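PDB 1WY2: Xaa-Pro dipeptidase, which probably cleaves dipeptides that carry a C-terminal proline and a nonpolar N-terminal residue, as a homodimeric, cobalt-dependent metallopeptidase. Local coordinates for residues Ala215-Thr227 / Ser284-Trp296. Sequence-based numbering, arbitrary orientation. Where two conformers were deposited one is given.
Sequences ALYQHYNSDITRT and SLGHGVGLEVHEW. With ZN (zinc ion), chain E; ZN (zinc ion), chain D; CAC (cacodylate ion), chain C.
Leu291 lays CD2 over one face of the Tyr220 ring, 3.7 Å from its centroid, a CH-pi contact, while the carbonyl O of Gln218 lies in plane at the ring's edge; the Tyr220 hydroxyl is hydrogen-bonded to Glu132. At the other end of the contact the His287 ring carries His294 CD2 over the centre of one face, and Asp223 OD2 meets its edge because OD2 and His287 NE2 bind the same zinc ion, each at 2.1 Å. Asp223 OD1 takes the second zinc, so this carboxylate bridges the pair; Asp212, Glu316 and Glu330 complete the site. Oxygen O1 of a cacodylate ion, probably from the crystallisation liquor, also bridges the metals, and His294 NE2 donates to O2 of the same ion (2.8 Å). Between the two ends, Asn221 grips Gly290 O twice, through N and ND2, both at 3.0 Å and from opposite faces of the carbonyl plane; CG beside the backbone N (chi1 -64°) lets both donors converge. Were Tyr220 an alanine, Leu291 CD2 would probably lose the ring face it rests on, and Glu132 its hydroxyl partner. The contact thus sets the hairpin of strands 208-217 and 220-229 against the loop after strand 286-288, with Leu291 reaching helix 118-125 and Val289 touching strand 312-321, inside the M24 metallopeptidase fold.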
ATOM      1  N   ALA A 215      10.664   7.641  -6.026  1.00 16.22           N
ATOM      2  CA  ALA A 215      11.317   6.374  -5.759  1.00 16.61           C
ATOM      3  C   ALA A 215      11.412   6.098  -4.270  1.00 16.92           C
ATOM      4  O   ALA A 215      11.630   7.013  -3.474  1.00 17.97           O
ATOM      5  CB  ALA A 215      12.716   6.373  -6.372  1.00 17.84           C
ATOM      6  N   LEU A 216      11.222   4.836  -3.901  1.00 17.04           N
ATOM      7  CA  LEU A 216      11.367   4.404  -2.517  1.00 17.06           C
ATOM      8  C   LEU A 216      12.777   3.830  -2.581  1.00 18.90           C
ATOM      9  O   LEU A 216      13.026   2.880  -3.323  1.00 19.97           O
ATOM     10  CB  LEU A 216      10.361   3.302  -2.175  1.00 18.22           C
ATOM     11  CG  LEU A 216      10.571   2.620  -0.817  1.00 18.67           C
ATOM     12  CD1 LEU A 216      10.508   3.651   0.303  1.00 21.10           C
ATOM     13  CD2 LEU A 216       9.517   1.542  -0.612  1.00 19.45           C
ATOM     14  N   TYR A 217      13.695   4.423  -1.829  1.00 17.70           N
ATOM     15  CA  TYR A 217      15.090   4.005  -1.841  1.00 18.79           C
ATOM     16  C   TYR A 217      15.599   3.846  -0.420  1.00 19.10           C
ATOM     17  O   TYR A 217      15.593   4.797   0.362  1.00 18.68           O
ATOM     18  CB  TYR A 217      15.923   5.060  -2.571  1.00 21.06           C
ATOM     19  CG  TYR A 217      17.415   4.805  -2.588  1.00 21.80           C
ATOM     20  CD1 TYR A 217      17.972   3.853  -3.438  1.00 26.06           C
ATOM     21  CD2 TYR A 217      18.272   5.543  -1.772  1.00 24.30           C
ATOM     22  CE1 TYR A 217      19.352   3.647  -3.482  1.00 26.79           C
ATOM     23  CE2 TYR A 217      19.650   5.345  -1.807  1.00 27.12           C
ATOM     24  CZ  TYR A 217      20.183   4.398  -2.665  1.00 28.85           C
ATOM     25  OH  TYR A 217      21.548   4.210  -2.708  1.00 33.76           O
ATOM     26  N   GLN A 218      16.042   2.637  -0.095  1.00 19.12           N
ATOM     27  CA  GLN A 218      16.558   2.352   1.229  1.00 20.89           C
ATOM     28  C   GLN A 218      15.649   2.915   2.324  1.00 20.33           C
ATOM     29  O   GLN A 218      16.099   3.590   3.253  1.00 19.80           O
ATOM     30  CB  GLN A 218      17.996   2.878   1.341  1.00 23.54           C
ATOM     31  CG  GLN A 218      18.986   1.997   0.571  1.00 27.10           C
ATOM     32  CD  GLN A 218      20.379   2.591   0.434  1.00 29.90           C
ATOM     33  OE1 GLN A 218      20.906   3.201   1.362  1.00 31.04           O
ATOM     34  NE2 GLN A 218      20.990   2.392  -0.729  1.00 31.78           N
ATOM     35  N   HIS A 219      14.356   2.624   2.172  1.00 20.39           N
ATOM     36  CA  HIS A 219      13.308   3.007   3.114  1.00 20.89           C
ATOM     37  C   HIS A 219      12.774   4.436   3.058  1.00 19.50           C
ATOM     38  O   HIS A 219      11.737   4.729   3.662  1.00 19.16           O
ATOM     39  CB  HIS A 219      13.763   2.685   4.540  1.00 22.86           C
ATOM     40  CG  HIS A 219      13.986   1.225   4.779  1.00 26.52           C
ATOM     41  ND1 HIS A 219      12.950   0.321   4.875  1.00 28.14           N
ATOM     42  CD2 HIS A 219      15.127   0.506   4.906  1.00 27.27           C
ATOM     43  CE1 HIS A 219      13.443  -0.893   5.050  1.00 29.26           C
ATOM     44  NE2 HIS A 219      14.761  -0.807   5.073  1.00 27.68           N
ATOM     45  N   TYR A 220      13.454   5.320   2.335  1.00 18.34           N
ATOM     46  CA  TYR A 220      12.993   6.700   2.235  1.00 17.14           C
ATOM     47  C   TYR A 220      12.420   7.028   0.867  1.00 17.40           C
ATOM     48  O   TYR A 220      12.722   6.363  -0.120  1.00 18.04           O
ATOM     49  CB  TYR A 220      14.111   7.670   2.621  1.00 18.78           C
ATOM     50  CG  TYR A 220      14.359   7.647   4.111  1.00 17.97           C
ATOM     51  CD1 TYR A 220      15.065   6.599   4.699  1.00 20.62           C
ATOM     52  CD2 TYR A 220      13.808   8.620   4.945  1.00 20.03           C
ATOM     53  CE1 TYR A 220      15.213   6.514   6.080  1.00 20.70           C
ATOM     54  CE2 TYR A 220      13.948   8.545   6.337  1.00 20.17           C
ATOM     55  CZ  TYR A 220      14.654   7.485   6.892  1.00 21.47           C
ATOM     56  OH  TYR A 220      14.788   7.376   8.257  1.00 22.86           O
ATOM     57  N   ASN A 221      11.587   8.060   0.820  1.00 17.14           N
ATOM     58  CA  ASN A 221      10.912   8.446  -0.413  1.00 17.35           C
ATOM     59  C   ASN A 221      11.358   9.741  -1.074  1.00 17.10           C
ATOM     60  O   ASN A 221      12.047  10.564  -0.474  1.00 18.22           O
ATOM     61  CB  ASN A 221       9.407   8.532  -0.136  1.00 16.12           C
ATOM     62  CG  ASN A 221       8.806   7.189   0.239  1.00 18.70           C
ATOM     63  OD1 ASN A 221       8.420   6.409  -0.628  1.00 18.39           O
ATOM     64  ND2 ASN A 221       8.737   6.908   1.539  1.00 17.28           N
ATOM     65  N   SER A 222      10.946   9.896  -2.332  1.00 16.83           N
ATOM     66  CA  SER A 222      11.220  11.091  -3.126  1.00 15.71           C
ATOM     67  C   SER A 222       9.916  11.387  -3.867  1.00 15.05           C
ATOM     68  O   SER A 222       9.062  10.508  -4.011  1.00 14.95           O
ATOM     69  CB  SER A 222      12.364  10.851  -4.117  1.00 16.31           C
ATOM     70  OG  SER A 222      12.111   9.724  -4.934  1.00 18.68           O
ATOM     71  N   ASP A 223       9.757  12.613  -4.343  1.00 15.47           N
ATOM     72  CA  ASP A 223       8.519  12.998  -5.010  1.00 14.87           C
ATOM     73  C   ASP A 223       8.817  14.167  -5.937  1.00 14.72           C
ATOM     74  O   ASP A 223       9.384  15.172  -5.509  1.00 16.01           O
ATOM     75  CB  ASP A 223       7.504  13.404  -3.934  1.00 14.18           C
ATOM     76  CG  ASP A 223       6.083  13.465  -4.442  1.00 16.19           C
ATOM     77  OD1 ASP A 223       5.855  13.321  -5.662  1.00 15.59           O
ATOM     78  OD2 ASP A 223       5.192  13.664  -3.591  1.00 16.01           O
ATOM     79  N   ILE A 224       8.439  14.037  -7.205  1.00 14.50           N
ATOM     80  CA  ILE A 224       8.696  15.095  -8.173  1.00 14.19           C
ATOM     81  C   ILE A 224       7.627  15.130  -9.266  1.00 13.63           C
ATOM     82  O   ILE A 224       7.085  14.096  -9.641  1.00 15.13           O
ATOM     83  CB  ILE A 224      10.091  14.891  -8.834  1.00 15.03           C
ATOM     84  CG1 ILE A 224      10.425  16.059  -9.761  1.00 17.21           C
ATOM     85  CG2 ILE A 224      10.110  13.587  -9.627  1.00 15.66           C
ATOM     86  CD1 ILE A 224      11.796  15.939 -10.434  1.00 18.51           C
ATOM     87  N   THR A 225       7.309  16.329  -9.747  1.00 13.39           N
ATOM     88  CA  THR A 225       6.342  16.488 -10.830  1.00 14.91           C
ATOM     89  C   THR A 225       6.852  17.525 -11.816  1.00 14.46           C
ATOM     90  O   THR A 225       7.270  18.616 -11.429  1.00 15.75           O
ATOM     91  CB  THR A 225       4.948  16.997 -10.363  1.00 15.32           C
ATOM     92  OG1 THR A 225       4.375  16.091  -9.416  1.00 16.18           O
ATOM     93  CG2 THR A 225       4.002  17.096 -11.565  1.00 16.01           C
ATOM     94  N   ARG A 226       6.828  17.176 -13.093  1.00 15.75           N
ATOM     95  CA  ARG A 226       7.217  18.112 -14.140  1.00 15.36           C
ATOM     96  C   ARG A 226       6.129  18.017 -15.196  1.00 15.23           C
ATOM     97  O   ARG A 226       5.562  16.950 -15.417  1.00 16.60           O
ATOM     98  CB  ARG A 226       8.569  17.740 -14.757  1.00 13.80           C
ATOM     99  CG  ARG A 226       9.762  17.990 -13.845  1.00 14.78           C
ATOM    100  CD  ARG A 226       9.995  19.480 -13.606  1.00 15.26           C
ATOM    101  NE  ARG A 226      11.128  19.700 -12.709  1.00 17.64           N
ATOM    102  CZ  ARG A 226      11.049  19.668 -11.382  1.00 18.87           C
ATOM    103  NH1 ARG A 226       9.882  19.438 -10.782  1.00 17.92           N
ATOM    104  NH2 ARG A 226      12.143  19.835 -10.654  1.00 17.44           N
ATOM    105  N   THR A 227       5.822  19.137 -15.833  1.00 15.37           N
ATOM    106  CA  THR A 227       4.806  19.138 -16.872  1.00 16.54           C
ATOM    107  C   THR A 227       5.473  19.594 -18.158  1.00 16.46           C
ATOM    108  O   THR A 227       6.270  20.531 -18.148  1.00 17.19           O
ATOM    109  CB  THR A 227       3.646  20.099 -16.532  1.00 16.81           C
ATOM    110  OG1 THR A 227       2.984  19.649 -15.342  1.00 17.89           O
ATOM    111  CG2 THR A 227       2.632  20.152 -17.676  1.00 19.50           C
ATOM    112  N   SER A 284      -3.653  21.020  -1.468  1.00 17.65           N
ATOM    113  CA  SER A 284      -2.669  21.720  -0.656  1.00 17.21           C
ATOM    114  C   SER A 284      -1.390  21.960  -1.449  1.00 16.61           C
ATOM    115  O   SER A 284      -1.138  21.298  -2.453  1.00 17.86           O
ATOM    116  CB  SER A 284      -2.348  20.899   0.594  1.00 16.93           C
ATOM    117  OG  SER A 284      -1.838  19.627   0.244  0.50 15.41           O
ATOM    118  N   LEU A 285      -0.580  22.907  -0.990  1.00 15.99           N
ATOM    119  CA  LEU A 285       0.668  23.219  -1.671  1.00 14.68           C
ATOM    120  C   LEU A 285       1.677  22.079  -1.579  1.00 16.20           C
ATOM    121  O   LEU A 285       2.488  21.891  -2.480  1.00 16.15           O
ATOM    122  CB  LEU A 285       1.294  24.485  -1.083  1.00 15.07           C
ATOM    123  CG  LEU A 285       2.640  24.888  -1.694  1.00 15.34           C
ATOM    124  CD1 LEU A 285       2.461  25.181  -3.182  1.00 16.96           C
ATOM    125  CD2 LEU A 285       3.186  26.112  -0.966  1.00 15.91           C
ATOM    126  N   GLY A 286       1.634  21.317  -0.491  1.00 15.13           N
ATOM    127  CA  GLY A 286       2.588  20.234  -0.354  1.00 15.37           C
ATOM    128  C   GLY A 286       2.424  19.366   0.871  1.00 16.06           C
ATOM    129  O   GLY A 286       1.471  19.514   1.637  1.00 15.64           O
ATOM    130  N   HIS A 287       3.381  18.465   1.061  1.00 15.42           N
ATOM    131  CA  HIS A 287       3.349  17.527   2.176  1.00 14.66           C
ATOM    132  C   HIS A 287       4.766  17.130   2.561  1.00 15.34           C
ATOM    133  O   HIS A 287       5.693  17.233   1.755  1.00 14.80           O
ATOM    134  CB  HIS A 287       2.570  16.274   1.754  1.00 14.80           C
ATOM    135  CG  HIS A 287       3.084  15.640   0.494  1.00 14.98           C
ATOM    136  ND1 HIS A 287       4.153  14.768   0.478  1.00 14.29           N
ATOM    137  CD2 HIS A 287       2.719  15.810  -0.799  1.00 15.23           C
ATOM    138  CE1 HIS A 287       4.425  14.431  -0.772  1.00 15.05           C
ATOM    139  NE2 HIS A 287       3.571  15.053  -1.566  1.00 14.82           N
ATOM    140  N   GLY A 288       4.933  16.679   3.799  1.00 14.96           N
ATOM    141  CA  GLY A 288       6.245  16.239   4.232  1.00 14.86           C
ATOM    142  C   GLY A 288       6.564  14.924   3.549  1.00 15.40           C
ATOM    143  O   GLY A 288       5.662  14.222   3.080  1.00 15.18           O
ATOM    144  N   VAL A 289       7.851  14.595   3.485  1.00 15.12           N
ATOM    145  CA  VAL A 289       8.320  13.364   2.857  1.00 16.44           C
ATOM    146  C   VAL A 289       9.385  12.724   3.748  1.00 15.71           C
ATOM    147  O   VAL A 289      10.218  13.422   4.322  1.00 17.55           O
ATOM    148  CB  VAL A 289       8.954  13.647   1.473  1.00 16.31           C
ATOM    149  CG1 VAL A 289       9.515  12.362   0.885  1.00 18.02           C
ATOM    150  CG2 VAL A 289       7.916  14.243   0.529  1.00 16.33           C
ATOM    151  N   GLY A 290       9.351  11.402   3.860  1.00 16.34           N
ATOM    152  CA  GLY A 290      10.330  10.698   4.676  1.00 15.78           C
ATOM    153  C   GLY A 290      10.151   9.203   4.512  1.00 14.89           C
ATOM    154  O   GLY A 290      10.237   8.689   3.399  1.00 15.86           O
ATOM    155  N   LEU A 291       9.912   8.498   5.613  1.00 15.51           N
ATOM    156  CA  LEU A 291       9.688   7.059   5.549  1.00 15.72           C
ATOM    157  C   LEU A 291       8.395   6.786   4.778  1.00 15.28           C
ATOM    158  O   LEU A 291       8.172   5.678   4.292  1.00 17.72           O
ATOM    159  CB  LEU A 291       9.607   6.465   6.955  1.00 16.62           C
ATOM    160  CG  LEU A 291      10.944   6.398   7.694  1.00 19.10           C
ATOM    161  CD1 LEU A 291      10.695   5.981   9.136  1.00 18.64           C
ATOM    162  CD2 LEU A 291      11.879   5.413   6.994  1.00 18.74           C
ATOM    163  N   GLU A 292       7.541   7.804   4.688  1.00 14.97           N
ATOM    164  CA  GLU A 292       6.289   7.714   3.938  1.00 15.20           C
ATOM    165  C   GLU A 292       6.280   8.868   2.939  1.00 15.57           C
ATOM    166  O   GLU A 292       6.867   9.916   3.199  1.00 16.25           O
ATOM    167  CB  GLU A 292       5.086   7.811   4.880  1.00 17.46           C
ATOM    168  CG  GLU A 292       4.910   6.569   5.744  1.00 18.53           C
ATOM    169  CD  GLU A 292       3.872   6.746   6.830  1.00 21.78           C
ATOM    170  OE1 GLU A 292       4.135   7.514   7.771  1.00 22.27           O
ATOM    171  OE2 GLU A 292       2.795   6.118   6.743  1.00 22.58           O
ATOM    172  N   VAL A 293       5.631   8.688   1.793  1.00 16.83           N
ATOM    173  CA  VAL A 293       5.613   9.757   0.804  1.00 18.42           C
ATOM    174  C   VAL A 293       4.760  10.935   1.277  1.00 17.61           C
ATOM    175  O   VAL A 293       5.013  12.076   0.902  1.00 18.07           O
ATOM    176  CB  VAL A 293       5.127   9.247  -0.577  1.00 20.95           C
ATOM    177  CG1 VAL A 293       3.636   9.046  -0.571  1.00 23.97           C
ATOM    178  CG2 VAL A 293       5.550  10.229  -1.666  1.00 24.33           C
ATOM    179  N   HIS A 294       3.755  10.651   2.105  1.00 18.17           N
ATOM    180  CA  HIS A 294       2.895  11.685   2.674  1.00 18.87           C
ATOM    181  C   HIS A 294       3.025  11.665   4.195  1.00 18.08           C
ATOM    182  O   HIS A 294       2.531  10.745   4.849  1.00 20.47           O
ATOM    183  CB  HIS A 294       1.420  11.449   2.332  1.00 23.47           C
ATOM    184  CG  HIS A 294       1.087  11.650   0.889  1.00 25.93           C
ATOM    185  ND1 HIS A 294       0.704  10.614   0.065  1.00 30.35           N
ATOM    186  CD2 HIS A 294       1.065  12.767   0.125  1.00 29.15           C
ATOM    187  CE1 HIS A 294       0.459  11.086  -1.144  1.00 31.17           C
ATOM    188  NE2 HIS A 294       0.672  12.389  -1.134  1.00 28.84           N
ATOM    189  N   GLU A 295       3.700  12.664   4.756  1.00 17.73           N
ATOM    190  CA  GLU A 295       3.851  12.751   6.204  1.00 17.74           C
ATOM    191  C   GLU A 295       3.893  14.203   6.675  1.00 17.93           C
ATOM    192  O   GLU A 295       3.618  15.115   5.900  1.00 17.30           O
ATOM    193  CB  GLU A 295       5.084  11.966   6.692  1.00 17.13           C
ATOM    194  CG  GLU A 295       6.426  12.315   6.064  1.00 15.86           C
ATOM    195  CD  GLU A 295       7.551  11.430   6.604  1.00 14.92           C
ATOM    196  OE1 GLU A 295       8.460  11.952   7.286  1.00 16.26           O
ATOM    197  OE2 GLU A 295       7.520  10.208   6.358  1.00 15.85           O
ATOM    198  N   TRP A 296       4.213  14.415   7.946  1.00 18.92           N
ATOM    199  CA  TRP A 296       4.245  15.764   8.509  1.00 20.11           C
ATOM    200  C   TRP A 296       5.344  16.648   7.921  1.00 19.47           C
ATOM    201  O   TRP A 296       6.450  16.189   7.661  1.00 20.31           O
ATOM    202  CB  TRP A 296       4.443  15.693  10.024  1.00 19.62           C
ATOM    203  CG  TRP A 296       3.556  14.717  10.736  1.00 20.89           C
ATOM    204  CD1 TRP A 296       2.273  14.921  11.161  1.00 21.74           C
ATOM    205  CD2 TRP A 296       3.912  13.393  11.154  1.00 19.81           C
ATOM    206  NE1 TRP A 296       1.813  13.807  11.827  1.00 22.15           N
ATOM    207  CE2 TRP A 296       2.801  12.856  11.839  1.00 20.27           C
ATOM    208  CE3 TRP A 296       5.068  12.611  11.021  1.00 20.78           C
ATOM    209  CZ2 TRP A 296       2.809  11.571  12.391  1.00 20.45           C
ATOM    210  CZ3 TRP A 296       5.076  11.329  11.569  1.00 20.25           C
ATOM    211  CH2 TRP A 296       3.952  10.825  12.247  1.00 19.88           C
TER
HETATM  212 ZN    ZN E 406       3.748  15.226  -3.643  1.00 18.14          ZN
HETATM  213 ZN    ZN D 405       4.217  14.081  -6.545  1.00 17.25          ZN
HETATM  214 AS   CAC C 403       1.719  12.935  -4.715  1.00 30.53          AS
HETATM  215  O1  CAC C 403       2.732  14.178  -5.114  1.00 23.33           O
HETATM  216  O2  CAC C 403       0.652  13.538  -3.634  1.00 28.28           O
HETATM  217  C1  CAC C 403       0.740  12.353  -6.200  1.00 29.35           C
HETATM  218  C2  CAC C 403       2.631  11.556  -3.832  1.00 27.11           C
HETATM  219  O   HOH W   1       9.643   3.349   4.604  1.00 23.54           O